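Local coordinates for protein formate-dependent phosphoribosylglycinamide formyltransferase (Mycobacterium tuberculosis H37Rv, PDB 6KHR) that belongs to the ATP-grasp superfamily, enzymes that share a characteristic nucleotide-binding fold, and pairs here with a second copy of itself, at residues 390-395 and 408-413; 313-318 and 381-386; 247-250 and 256-259; 37-42 and 64-69; 326-331 and 336-341. One frame throughout, in Å; residues are numbered along the deposited sequence.

Contact 1. Residues 390-395 and 408-413; sequences GVALAT and EVASRL
The closing strand-helix unit of the chain makes this contact: strand 390-395 runs through the large antiparallel sheet, and helix 399-413 turns back to lie over it, the touching pieces being A392 on the strand and V409 and A410 on the helix. The short axes approach to 7.6 Å, with 145° between their N-to-C directions, so the last turns of the helix travel broadly against the strand. The closeness is consistent with the small methyl groups of A392 and A410 meeting each other; the CA atoms of A392 and A410 are 5.5 Å apart. The A392 methyl points at the helix and meets it at two points. Its CB lies 3.5 Å from V409 CG1 and 4.0 Å from A410 CB, so the strand methyl sits against two consecutive helical residues. The V409 torsion sets up this meeting: CG1 is anti to the backbone N (chi1 175°) and faces A392, while CG2, beside the backbone N, makes a looser approach to the strand, 4.3 Å from L393 O. The chemistry across the interface is wholly apolar, and the 175 Å² buried is modest. Within the helix, R412 N bonds to E408 O at 2.9 Å. V391 and L393 point away from the helix, V391 meeting W315 and L393 meeting V383 and A348. On the helical side, V409 also packs on V382 of strand 380-384 and on A374 of helix 368-374, which L413 touches as well, while A410 reaches R349 of strand 346-351; the helix therefore spans three adjacent strands.

Contact 2. Residues 313-318 and 381-386; sequences SAWVTV and DVVIFG
W315 turns its CB-CG bond to chi1 -88° and its indole to chi2 107°, which sends the six-membered ring toward strand 381-384, while F385 brings its phenyl ring in from the opposite direction. The two meet at a corner. W315 CH2 lies 3.4 Å from F385 CE2, in the plane of the phenyl ring and at its edge, and 3.8 Å from F385 CZ. Seen from the indole, however, F385 approaches obliquely: the planes stand at 60° with centroids 5.7 Å apart, an oblique pair that is neither a stack nor T-shaped. F385 is poorly ordered, so its exact tilt deserves caution. V383 adds the third side chain: its CG2 touches W315 CZ3 at 4.4 Å, a looser apolar contact nearer the middle of the strand. The whole interface buries 130 Å², and the backbones stay well apart, W315 and V383 having CA atoms 9.8 Å from each other; the large indole bridges that separation. Local i to i-3 backbone bonds hold its segment, T317 N to A314 O at 2.8 Å and V318 N to W315 O at 3.1 Å. Around this cluster, the ring of F326 from helix 325-334 meets W315 edge-to-face, and E40 of helix 36-47 lies against W315, V383 and F385 together. Strand 380-384 is the outermost strand of its sheet within the chain, paired with strand 390-395, and W315 thus sits where that sheet edge meets two helices.

Contact 3. Residues 247-250 and 256-259; sequences IGHR and ELES
R250 lays its guanidinium against the carboxylate of E258, with E258 OE1 over one face of the group and the two planes 73° apart. The salt bridge runs from R250 NH2 to E258 OE1 at 3.0 Å. E258 reaches it with CG anti to the backbone N (chi1 -178°) and an extended chain; its other oxygen, OE2, is held by R403. Beneath the ion pair, R250 and E258 form an antiparallel hydrogen-bonded pair: R250 N donates to E258 O at 2.9 Å, and E258 N to R250 O at 2.8 Å, the latter nearly straight at 168°. H249 and S259 follow as a non-hydrogen-bonded pair, with CA atoms 4.0 Å apart and their CB atoms touching at 3.9 Å on the face away from the ion pair. There L257 CD1 comes to 4.1 Å from H249 CB. The polar ends of the pair are occupied elsewhere, H249 NE2 by E293 and S259 OG by S313 O. This is the hairpin of strands 238-252 and 256-261 in the large antiparallel sheet; strand 224-235 bonds to the first strand through I247 and H249, and strand 346-351 to the second through L257 and S259.

Contact 4. Residues 37-42 and 64-69; sequences PSRELA and HRIADQ
I66 and R39 cross at about a right angle, the isoleucine pushing its branched side chain at the helix while the arginine runs past it. R39 leaves helix 36-47 with CG anti to its N (chi1 173°) and stays extended as far as NE, so that its aliphatic part passes across the isoleucine and the charged end continues beyond. R39 CG is 4.2 Å from I66 CG1. Further out, I66 CG2 lies at the edge of the guanidinium, near its plane, so it does not cover a face of that group. The third participant is A42, one turn on from R39: its CB points at the partner segment and meets I66 CD1 at 4.0 Å. CD1 therefore occupies the notch between two successive helical turns, also 4.2 Å from R39 O, and I66 alone contributes 70 Å² of the 148 Å² buried. The guanidinium is fixed from two directions: R39 NH1 forms a salt bridge with E40 OE2 at 3.1 Å, and R39 NH2 bonds to Q46 OE1 of the second subunit. I66 meets its own counterpart, I66 of the second subunit, which places the contact at the dimer interface. Both elements flank the parallel sheet of strand order 3-2-1-4-5, a Rossmann-like layout consistent with the pre-ATP-grasp fold known from this superfamily. Helix 36-47 follows strand 28-32, with A42 packing on L31, whereas the short, weakly bonded helix 62-66 links strand 51-56 to strand 69-72, A67 resting on A54.

Contact 5. Residues 326-331 and 336-341; sequences FELQAR and LAVDTL
R331 O accepts from L336 N at 2.9 Å, with an almost straight N-H...O angle of 178°, although the donor is tilted 32° out of the carbonyl plane. A second bond is weak: R331 NH1 points to A337 O at 3.4 Å, the oxygen lying in the guanidinium plane at its edge. The stronger polar partner of this arginine is elsewhere, since R331 NH2 makes a salt bridge with D381 of the second subunit and also bonds to S380 O there. In the outgoing chain, L341 N donates to D339 OD1 at 3.2 Å, an Asx turn, while D339 OD2 forms a salt bridge with R322. Taken together, the bonds describe how helix 325-334 is left: the chain reverses just beyond its end, and residues 336-341, which adopt no regular structure, run back along the helix toward strand 346-351. Packing follows from that return. R331 has CG anti to the carbonyl carbon (chi1 -63°) and is extended to NE, which carries its methylenes past V338 in the opposite direction; V338 CG1 touches R331 CB at 3.6 Å and R331 CD at 3.9 Å. One turn earlier, L328 crosses V338 at about a right angle, its CD2 3.9 Å from V338 CB and near the backbone oxygen of D339. L336 adds a looser touch, its CB 4.2 Å from R331 CB. Both L328 and V338 continue onto V231 of strand 224-235, and T340 OG1 bonds to F243 O of strand 238-252.

In the fold
All five contacts are largely buried, yet their chemistry differs with position. Contacts 1, 2 and 3 reach the same large antiparallel sheet: contact 3 joins two of its strands by backbone pairing and a salt bridge, contact 1 covers it with a helix through small apolar groups, and contact 2 sets an indole against V383 of the edge strand and F385 just beyond it. Contact 4, beside the parallel sheet, is apolar across its two segments, the arginine's polar end being held by E40 and the second subunit. Contact 5 combines a backbone bond near a helix end with leucine, valine and arginine-methylene packing. Contacts 2, 4 and 5 touch the second subunit, whereas contact 3 does not.

Contact 1. Residues 390-395 and 408-413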
# COMPACT_ATOMS: atom_id res chain seq x y z
N GLY A 390 9.29 11.55 4.84
CA GLY A 390 9.53 10.39 4.02
C GLY A 390 9.72 9.18 4.89
O GLY A 390 10.09 9.30 6.06
N VAL A 391 9.46 8.01 4.33
CA VAL A 391 9.65 6.74 5.01
C VAL A 391 10.61 5.88 4.19
O VAL A 391 10.38 5.66 2.99
CB VAL A 391 8.32 6.00 5.23
CG1 VAL A 391 8.58 4.68 5.94
CG2 VAL A 391 7.33 6.87 6.03
N ALA A 392 11.66 5.40 4.83
CA ALA A 392 12.57 4.44 4.22
C ALA A 392 12.21 3.05 4.70
O ALA A 392 11.97 2.85 5.90
CB ALA A 392 14.02 4.76 4.57
N LEU A 393 12.15 2.09 3.78
CA LEU A 393 11.72 0.74 4.13
C LEU A 393 12.62 -0.31 3.50
O LEU A 393 13.05 -0.16 2.36
CB LEU A 393 10.28 0.48 3.70
CG LEU A 393 9.23 1.47 4.20
CD1 LEU A 393 8.18 1.75 3.12
CD2 LEU A 393 8.57 0.91 5.42
N ALA A 394 12.86 -1.38 4.24
CA ALA A 394 13.53 -2.55 3.71
C ALA A 394 12.91 -3.79 4.34
O ALA A 394 12.39 -3.75 5.46
CB ALA A 394 15.02 -2.53 4.02
N THR A 395 12.97 -4.90 3.61
CA THR A 395 12.71 -6.20 4.20
C THR A 395 13.92 -7.08 3.94
O THR A 395 14.81 -6.71 3.20
CB THR A 395 11.43 -6.84 3.64
OG1 THR A 395 11.50 -6.89 2.21
CG2 THR A 395 10.17 -6.05 4.12
N GLU A 408 20.63 2.20 5.46
CA GLU A 408 21.27 2.58 4.21
C GLU A 408 20.33 3.39 3.34
O GLU A 408 20.68 4.50 2.90
CB GLU A 408 21.77 1.33 3.48
CG GLU A 408 23.27 1.08 3.65
CD GLU A 408 23.70 -0.36 3.33
OE1 GLU A 408 22.83 -1.25 3.20
OE2 GLU A 408 24.92 -0.59 3.20
N VAL A 409 19.10 2.90 3.13
CA VAL A 409 18.12 3.65 2.35
C VAL A 409 17.96 5.07 2.89
O VAL A 409 17.98 6.05 2.13
CB VAL A 409 16.76 2.92 2.34
CG1 VAL A 409 15.73 3.78 1.64
CG2 VAL A 409 16.88 1.56 1.67
N ALA A 410 17.79 5.19 4.21
CA ALA A 410 17.61 6.50 4.82
C ALA A 410 18.86 7.36 4.66
O ALA A 410 18.77 8.56 4.37
CB ALA A 410 17.26 6.36 6.30
N SER A 411 20.03 6.76 4.83
CA SER A 411 21.26 7.53 4.69
C SER A 411 21.41 8.09 3.28
O SER A 411 21.70 9.28 3.10
CB SER A 411 22.45 6.67 5.08
OG SER A 411 23.65 7.39 4.86
N ARG A 412 21.18 7.25 2.25
CA ARG A 412 21.29 7.71 0.86
C ARG A 412 20.24 8.74 0.50
O ARG A 412 20.33 9.37 -0.55
CB ARG A 412 21.16 6.56 -0.15
CG ARG A 412 21.77 5.24 0.27
CD ARG A 412 23.06 4.92 -0.41
NE ARG A 412 22.90 3.85 -1.39
CZ ARG A 412 23.39 2.62 -1.26
NH1 ARG A 412 23.19 1.72 -2.21
NH2 ARG A 412 24.07 2.29 -0.17
N LEU A 413 19.22 8.90 1.34
CA LEU A 413 18.06 9.74 1.10
C LEU A 413 18.14 11.08 1.81
O LEU A 413 17.83 12.11 1.20
CB LEU A 413 16.81 9.01 1.56
CG LEU A 413 15.76 8.56 0.56
CD1 LEU A 413 14.47 8.37 1.34
CD2 LEU A 413 15.59 9.54 -0.59

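Contact 2. Residues 313-318 and 381-386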
# COMPACT_ATOMS: atom_id res chain seq x y z
N SER A 313 5.34 4.13 14.23
CA SER A 313 6.06 2.86 14.16
C SER A 313 5.36 1.83 13.27
O SER A 313 6.03 0.92 12.78
CB SER A 313 6.27 2.27 15.55
OG SER A 313 5.03 1.87 16.10
N ALA A 314 4.05 1.98 13.05
CA ALA A 314 3.31 1.03 12.22
C ALA A 314 3.75 1.05 10.75
O ALA A 314 3.43 0.10 10.03
CB ALA A 314 1.81 1.34 12.32
N TRP A 315 4.46 2.10 10.31
CA TRP A 315 4.84 2.23 8.90
C TRP A 315 5.56 1.01 8.35
O TRP A 315 5.47 0.72 7.15
CB TRP A 315 5.74 3.45 8.69
CG TRP A 315 4.98 4.70 8.45
CD1 TRP A 315 4.81 5.73 9.32
CD2 TRP A 315 4.26 5.04 7.25
NE1 TRP A 315 4.04 6.70 8.74
CE2 TRP A 315 3.69 6.30 7.47
CE3 TRP A 315 4.08 4.42 6.02
CZ2 TRP A 315 2.92 6.95 6.51
CZ3 TRP A 315 3.33 5.07 5.05
CH2 TRP A 315 2.77 6.32 5.31
N VAL A 316 6.29 0.28 9.20
CA VAL A 316 6.98 -0.92 8.72
C VAL A 316 6.00 -1.90 8.10
O VAL A 316 6.35 -2.63 7.17
CB VAL A 316 7.78 -1.58 9.87
CG1 VAL A 316 6.87 -2.01 11.01
CG2 VAL A 316 8.55 -2.77 9.38
N THR A 317 4.74 -1.91 8.57
CA THR A 317 3.77 -2.90 8.12
C THR A 317 3.46 -2.77 6.63
O THR A 317 3.11 -3.77 6.00
CB THR A 317 2.47 -2.85 8.95
OG1 THR A 317 1.87 -1.55 8.88
CG2 THR A 317 2.73 -3.22 10.42
N VAL A 318 3.65 -1.57 6.05
CA VAL A 318 3.38 -1.36 4.63
C VAL A 318 4.10 -2.40 3.79
O VAL A 318 3.60 -2.81 2.73
CB VAL A 318 3.75 0.09 4.21
CG1 VAL A 318 3.76 0.24 2.71
CG2 VAL A 318 2.78 1.10 4.82
N ASP A 381 12.12 0.01 -0.24
CA ASP A 381 11.00 0.82 -0.72
C ASP A 381 11.08 2.19 -0.06
O ASP A 381 11.77 2.36 0.89
CB ASP A 381 9.65 0.15 -0.53
CG ASP A 381 8.65 0.52 -1.60
OD1 ASP A 381 9.01 1.29 -2.50
OD2 ASP A 381 7.53 0.05 -1.52
N VAL A 382 10.28 3.10 -0.57
CA VAL A 382 10.28 4.48 -0.05
C VAL A 382 8.89 5.09 -0.23
O VAL A 382 8.19 4.63 -1.05
CB VAL A 382 11.40 5.25 -0.78
CG1 VAL A 382 11.07 6.67 -1.11
CG2 VAL A 382 12.67 5.21 -0.01
N VAL A 383 8.48 5.97 0.67
CA VAL A 383 7.20 6.73 0.56
C VAL A 383 7.56 8.20 0.76
O VAL A 383 7.86 8.54 1.86
CB VAL A 383 6.18 6.27 1.61
CG1 VAL A 383 4.80 6.77 1.29
CG2 VAL A 383 6.15 4.78 1.75
N ILE A 384 7.56 9.00 -0.30
CA ILE A 384 7.92 10.45 -0.27
C ILE A 384 6.68 11.24 0.09
O ILE A 384 5.65 10.91 -0.44
CB ILE A 384 8.52 10.87 -1.62
CG1 ILE A 384 9.80 10.11 -1.86
CG2 ILE A 384 8.78 12.35 -1.66
CD1 ILE A 384 10.56 9.99 -0.62
N PHE A 385 6.79 12.29 0.89
CA PHE A 385 5.54 12.93 1.35
C PHE A 385 5.54 14.46 1.43
O PHE A 385 4.67 14.92 2.16
CB PHE A 385 5.24 12.43 2.76
CG PHE A 385 4.29 11.27 2.80
CD1 PHE A 385 3.16 11.27 1.99
CD2 PHE A 385 4.53 10.18 3.61
CE1 PHE A 385 2.28 10.20 1.99
CE2 PHE A 385 3.65 9.12 3.60
CZ PHE A 385 2.53 9.12 2.80
N GLY A 386 6.39 15.22 0.75
CA GLY A 386 6.21 16.67 0.95
C GLY A 386 7.41 17.32 1.60
O GLY A 386 8.51 16.97 1.18

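Contact 3. Residues 247-250 and 256-259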
# COMPACT_ATOMS: atom_id res chain seq x y z
N ILE A 247 6.07 -4.88 17.29
CA ILE A 247 6.87 -3.95 16.52
C ILE A 247 7.81 -3.25 17.50
O ILE A 247 7.35 -2.59 18.44
CB ILE A 247 5.99 -2.95 15.76
CG1 ILE A 247 5.14 -3.65 14.70
CG2 ILE A 247 6.83 -1.86 15.05
CD1 ILE A 247 4.18 -2.65 14.00
N GLY A 248 9.13 -3.45 17.32
CA GLY A 248 10.12 -2.73 18.10
C GLY A 248 10.42 -1.38 17.48
O GLY A 248 10.42 -1.23 16.25
N HIS A 249 10.68 -0.38 18.32
CA HIS A 249 10.97 0.95 17.80
C HIS A 249 11.84 1.73 18.77
O HIS A 249 12.02 1.35 19.93
CB HIS A 249 9.70 1.74 17.45
CG HIS A 249 8.80 2.01 18.62
ND1 HIS A 249 8.93 3.13 19.42
CD2 HIS A 249 7.72 1.34 19.10
CE1 HIS A 249 7.99 3.12 20.35
NE2 HIS A 249 7.25 2.04 20.18
N ARG A 250 12.38 2.84 18.27
CA ARG A 250 13.34 3.66 19.01
C ARG A 250 13.70 4.90 18.20
O ARG A 250 13.61 4.91 16.96
CB ARG A 250 14.61 2.87 19.35
CG ARG A 250 15.68 2.91 18.28
CD ARG A 250 16.94 2.29 18.82
NE ARG A 250 17.87 2.03 17.74
CZ ARG A 250 18.71 2.94 17.25
NH1 ARG A 250 18.74 4.16 17.76
NH2 ARG A 250 19.51 2.60 16.25
N GLU A 256 15.21 10.75 13.77
CA GLU A 256 14.30 9.92 12.97
C GLU A 256 13.80 8.81 13.86
O GLU A 256 14.43 8.47 14.82
CB GLU A 256 15.09 9.09 11.96
CG GLU A 256 15.99 9.86 11.02
CD GLU A 256 16.76 8.98 10.05
OE1 GLU A 256 16.71 7.78 10.19
OE2 GLU A 256 17.41 9.51 9.15
N LEU A 257 12.67 8.26 13.50
CA LEU A 257 12.21 7.10 14.25
C LEU A 257 12.56 5.83 13.47
O LEU A 257 12.43 5.80 12.24
CB LEU A 257 10.71 7.21 14.53
CG LEU A 257 10.03 5.95 15.07
CD1 LEU A 257 10.46 5.62 16.49
CD2 LEU A 257 8.51 6.08 14.98
N GLU A 258 13.07 4.83 14.18
CA GLU A 258 13.36 3.51 13.63
C GLU A 258 12.38 2.50 14.20
O GLU A 258 12.08 2.52 15.39
CB GLU A 258 14.79 3.06 13.93
CG GLU A 258 15.14 1.69 13.33
CD GLU A 258 16.51 1.13 13.77
OE1 GLU A 258 17.15 1.70 14.68
OE2 GLU A 258 16.95 0.10 13.21
N SER A 259 11.85 1.64 13.34
CA SER A 259 11.01 0.55 13.80
C SER A 259 11.38 -0.71 13.02
O SER A 259 12.11 -0.65 12.02
CB SER A 259 9.51 0.86 13.63
OG SER A 259 9.13 0.86 12.26

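Contact 4. Residues 37-42 and 64-69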
# COMPACT_ATOMS: atom_id res chain seq x y z
N PRO A 37 -0.91 9.38 7.01
CA PRO A 37 -1.58 8.08 7.17
C PRO A 37 -3.05 8.15 6.80
O PRO A 37 -3.62 7.14 6.37
CB PRO A 37 -1.38 7.76 8.65
CG PRO A 37 -0.27 8.61 9.11
CD PRO A 37 -0.39 9.88 8.30
N SER A 38 -3.65 9.33 6.95
CA SER A 38 -4.99 9.57 6.43
C SER A 38 -5.05 9.35 4.92
O SER A 38 -6.07 8.89 4.40
CB SER A 38 -5.40 10.99 6.80
OG SER A 38 -6.77 11.23 6.57
N ARG A 39 -3.96 9.62 4.19
CA ARG A 39 -3.98 9.43 2.75
C ARG A 39 -3.94 7.95 2.38
O ARG A 39 -4.69 7.50 1.51
CB ARG A 39 -2.83 10.17 2.08
CG ARG A 39 -2.71 9.86 0.59
CD ARG A 39 -1.47 10.45 -0.08
NE ARG A 39 -1.34 9.99 -1.46
CZ ARG A 39 -0.56 8.98 -1.85
NH1 ARG A 39 0.20 8.35 -0.96
NH2 ARG A 39 -0.52 8.62 -3.13
N GLU A 40 -3.09 7.18 3.04
CA GLU A 40 -2.99 5.76 2.74
C GLU A 40 -4.27 5.03 3.12
O GLU A 40 -4.80 4.24 2.33
CB GLU A 40 -1.76 5.17 3.46
CG GLU A 40 -0.47 5.94 3.24
CD GLU A 40 0.20 5.61 1.91
OE1 GLU A 40 -0.00 4.49 1.41
OE2 GLU A 40 0.92 6.48 1.36
N LEU A 41 -4.79 5.29 4.33
CA LEU A 41 -6.09 4.77 4.71
C LEU A 41 -7.14 5.08 3.64
O LEU A 41 -8.01 4.25 3.36
CB LEU A 41 -6.51 5.35 6.07
CG LEU A 41 -7.92 4.96 6.55
CD1 LEU A 41 -8.06 3.46 6.55
CD2 LEU A 41 -8.33 5.55 7.93
N ALA A 42 -7.04 6.26 3.02
CA ALA A 42 -8.05 6.65 2.05
C ALA A 42 -7.92 5.85 0.77
O ALA A 42 -8.93 5.46 0.15
CB ALA A 42 -7.95 8.15 1.78
N HIS A 64 -6.66 15.26 1.07
CA HIS A 64 -7.52 16.04 0.19
C HIS A 64 -7.27 15.73 -1.28
O HIS A 64 -8.21 15.76 -2.09
CB HIS A 64 -7.31 17.54 0.43
CG HIS A 64 -7.93 18.06 1.68
ND1 HIS A 64 -8.45 17.23 2.66
CD2 HIS A 64 -8.13 19.32 2.13
CE1 HIS A 64 -8.93 17.96 3.65
NE2 HIS A 64 -8.76 19.23 3.35
N ARG A 65 -6.01 15.43 -1.64
CA ARG A 65 -5.63 15.35 -3.05
C ARG A 65 -6.26 14.15 -3.74
O ARG A 65 -6.64 14.23 -4.92
CB ARG A 65 -4.11 15.30 -3.17
CG ARG A 65 -3.53 16.18 -4.30
CD ARG A 65 -3.93 15.69 -5.71
NE ARG A 65 -4.29 16.80 -6.60
CZ ARG A 65 -5.51 17.01 -7.09
NH1 ARG A 65 -6.51 16.18 -6.80
NH2 ARG A 65 -5.74 18.05 -7.89
N ILE A 66 -6.38 13.02 -3.05
CA ILE A 66 -6.91 11.81 -3.66
C ILE A 66 -8.26 11.43 -3.10
O ILE A 66 -8.85 10.44 -3.56
CB ILE A 66 -5.92 10.64 -3.53
CG1 ILE A 66 -5.90 10.09 -2.10
CG2 ILE A 66 -4.53 11.06 -4.03
CD1 ILE A 66 -6.66 8.78 -1.94
N ALA A 67 -8.79 12.19 -2.14
CA ALA A 67 -10.12 11.89 -1.64
C ALA A 67 -11.17 12.20 -2.71
O ALA A 67 -10.92 12.92 -3.68
CB ALA A 67 -10.41 12.69 -0.37
N ASP A 68 -12.36 11.63 -2.50
CA ASP A 68 -13.51 11.90 -3.35
C ASP A 68 -14.13 13.25 -3.05
O ASP A 68 -14.67 13.90 -3.95
CB ASP A 68 -14.56 10.81 -3.17
CG ASP A 68 -14.00 9.42 -3.35
OD1 ASP A 68 -13.66 9.06 -4.49
OD2 ASP A 68 -13.89 8.70 -2.33
N GLN A 69 -14.10 13.67 -1.79
CA GLN A 69 -14.67 14.95 -1.39
C GLN A 69 -13.79 15.54 -0.30
O GLN A 69 -13.41 14.83 0.63
CB GLN A 69 -16.11 14.79 -0.91
CG GLN A 69 -16.79 16.08 -0.58
CD GLN A 69 -18.27 15.88 -0.37
OE1 GLN A 69 -18.76 14.75 -0.41
NE2 GLN A 69 -18.99 16.98 -0.15

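Contact 5. Residues 326-331 and 336-341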
# COMPACT_ATOMS: atom_id res chain seq x y z
N PHE A 326 -2.84 0.25 7.53
CA PHE A 326 -3.87 1.01 6.82
C PHE A 326 -4.90 0.11 6.15
O PHE A 326 -6.09 0.43 6.14
CB PHE A 326 -3.21 1.90 5.77
CG PHE A 326 -2.11 2.73 6.31
CD1 PHE A 326 -2.34 3.57 7.39
CD2 PHE A 326 -0.85 2.68 5.75
CE1 PHE A 326 -1.33 4.35 7.90
CE2 PHE A 326 0.18 3.46 6.25
CZ PHE A 326 -0.06 4.29 7.32
N GLU A 327 -4.46 -1.00 5.55
CA GLU A 327 -5.45 -1.94 5.03
C GLU A 327 -6.23 -2.57 6.17
O GLU A 327 -7.45 -2.76 6.06
CB GLU A 327 -4.75 -3.00 4.16
CG GLU A 327 -3.98 -2.36 2.97
CD GLU A 327 -3.09 -3.33 2.15
OE1 GLU A 327 -2.30 -4.12 2.74
OE2 GLU A 327 -3.16 -3.27 0.90
N LEU A 328 -5.58 -2.83 7.31
CA LEU A 328 -6.34 -3.35 8.44
C LEU A 328 -7.38 -2.33 8.94
O LEU A 328 -8.53 -2.69 9.21
CB LEU A 328 -5.40 -3.77 9.57
CG LEU A 328 -4.40 -4.90 9.31
CD1 LEU A 328 -3.38 -4.95 10.45
CD2 LEU A 328 -5.10 -6.26 9.14
N GLN A 329 -7.00 -1.06 9.04
CA GLN A 329 -7.99 -0.11 9.53
C GLN A 329 -9.05 0.22 8.49
O GLN A 329 -10.18 0.55 8.86
CB GLN A 329 -7.33 1.15 10.07
CG GLN A 329 -6.36 1.80 9.15
CD GLN A 329 -5.67 2.98 9.80
OE1 GLN A 329 -4.93 3.71 9.14
NE2 GLN A 329 -5.90 3.17 11.10
N ALA A 330 -8.74 0.09 7.20
CA ALA A 330 -9.83 0.16 6.23
C ALA A 330 -10.81 -0.99 6.45
O ALA A 330 -12.03 -0.77 6.48
CB ALA A 330 -9.29 0.16 4.80
N ARG A 331 -10.31 -2.22 6.64
CA ARG A 331 -11.23 -3.35 6.85
C ARG A 331 -11.98 -3.25 8.17
O ARG A 331 -13.17 -3.57 8.23
CB ARG A 331 -10.48 -4.67 6.75
CG ARG A 331 -9.89 -4.91 5.38
CD ARG A 331 -9.39 -6.34 5.22
NE ARG A 331 -8.75 -6.56 3.93
CZ ARG A 331 -8.54 -7.76 3.38
NH1 ARG A 331 -8.93 -8.86 4.02
NH2 ARG A 331 -7.95 -7.86 2.20
N LEU A 336 -15.04 -5.75 8.09
CA LEU A 336 -14.68 -6.90 7.29
C LEU A 336 -13.61 -7.73 8.00
O LEU A 336 -12.94 -7.27 8.92
CB LEU A 336 -14.19 -6.43 5.91
CG LEU A 336 -15.17 -5.51 5.18
CD1 LEU A 336 -14.51 -4.81 3.98
CD2 LEU A 336 -16.41 -6.28 4.73
N ALA A 337 -13.46 -8.97 7.53
CA ALA A 337 -12.49 -9.90 8.10
C ALA A 337 -11.05 -9.42 7.89
O ALA A 337 -10.73 -8.73 6.92
CB ALA A 337 -12.66 -11.28 7.48
N VAL A 338 -10.19 -9.79 8.84
CA VAL A 338 -8.77 -9.46 8.76
C VAL A 338 -7.94 -10.65 9.21
O VAL A 338 -8.44 -11.58 9.85
CB VAL A 338 -8.40 -8.22 9.62
CG1 VAL A 338 -9.02 -6.96 9.06
CG2 VAL A 338 -8.81 -8.42 11.06
N ASP A 339 -6.67 -10.61 8.85
CA ASP A 339 -5.65 -11.48 9.41
C ASP A 339 -4.43 -10.61 9.67
O ASP A 339 -4.38 -9.46 9.24
CB ASP A 339 -5.30 -12.66 8.47
CG ASP A 339 -4.64 -12.21 7.15
OD1 ASP A 339 -3.54 -11.61 7.18
OD2 ASP A 339 -5.21 -12.50 6.06
N THR A 340 -3.45 -11.18 10.37
CA THR A 340 -2.24 -10.46 10.74
C THR A 340 -0.99 -11.18 10.25
O THR A 340 0.09 -11.02 10.83
CB THR A 340 -2.18 -10.21 12.25
OG1 THR A 340 -2.31 -11.44 12.97
CG2 THR A 340 -3.29 -9.25 12.67
N LEU A 341 -1.10 -11.93 9.15
CA LEU A 341 0.05 -12.62 8.57
C LEU A 341 1.17 -11.65 8.19
O LEU A 341 0.93 -10.58 7.64
CB LEU A 341 -0.38 -13.40 7.34
CG LEU A 341 -1.60 -14.32 7.50
CD1 LEU A 341 -2.09 -14.82 6.14
CD2 LEU A 341 -1.29 -15.47 8.43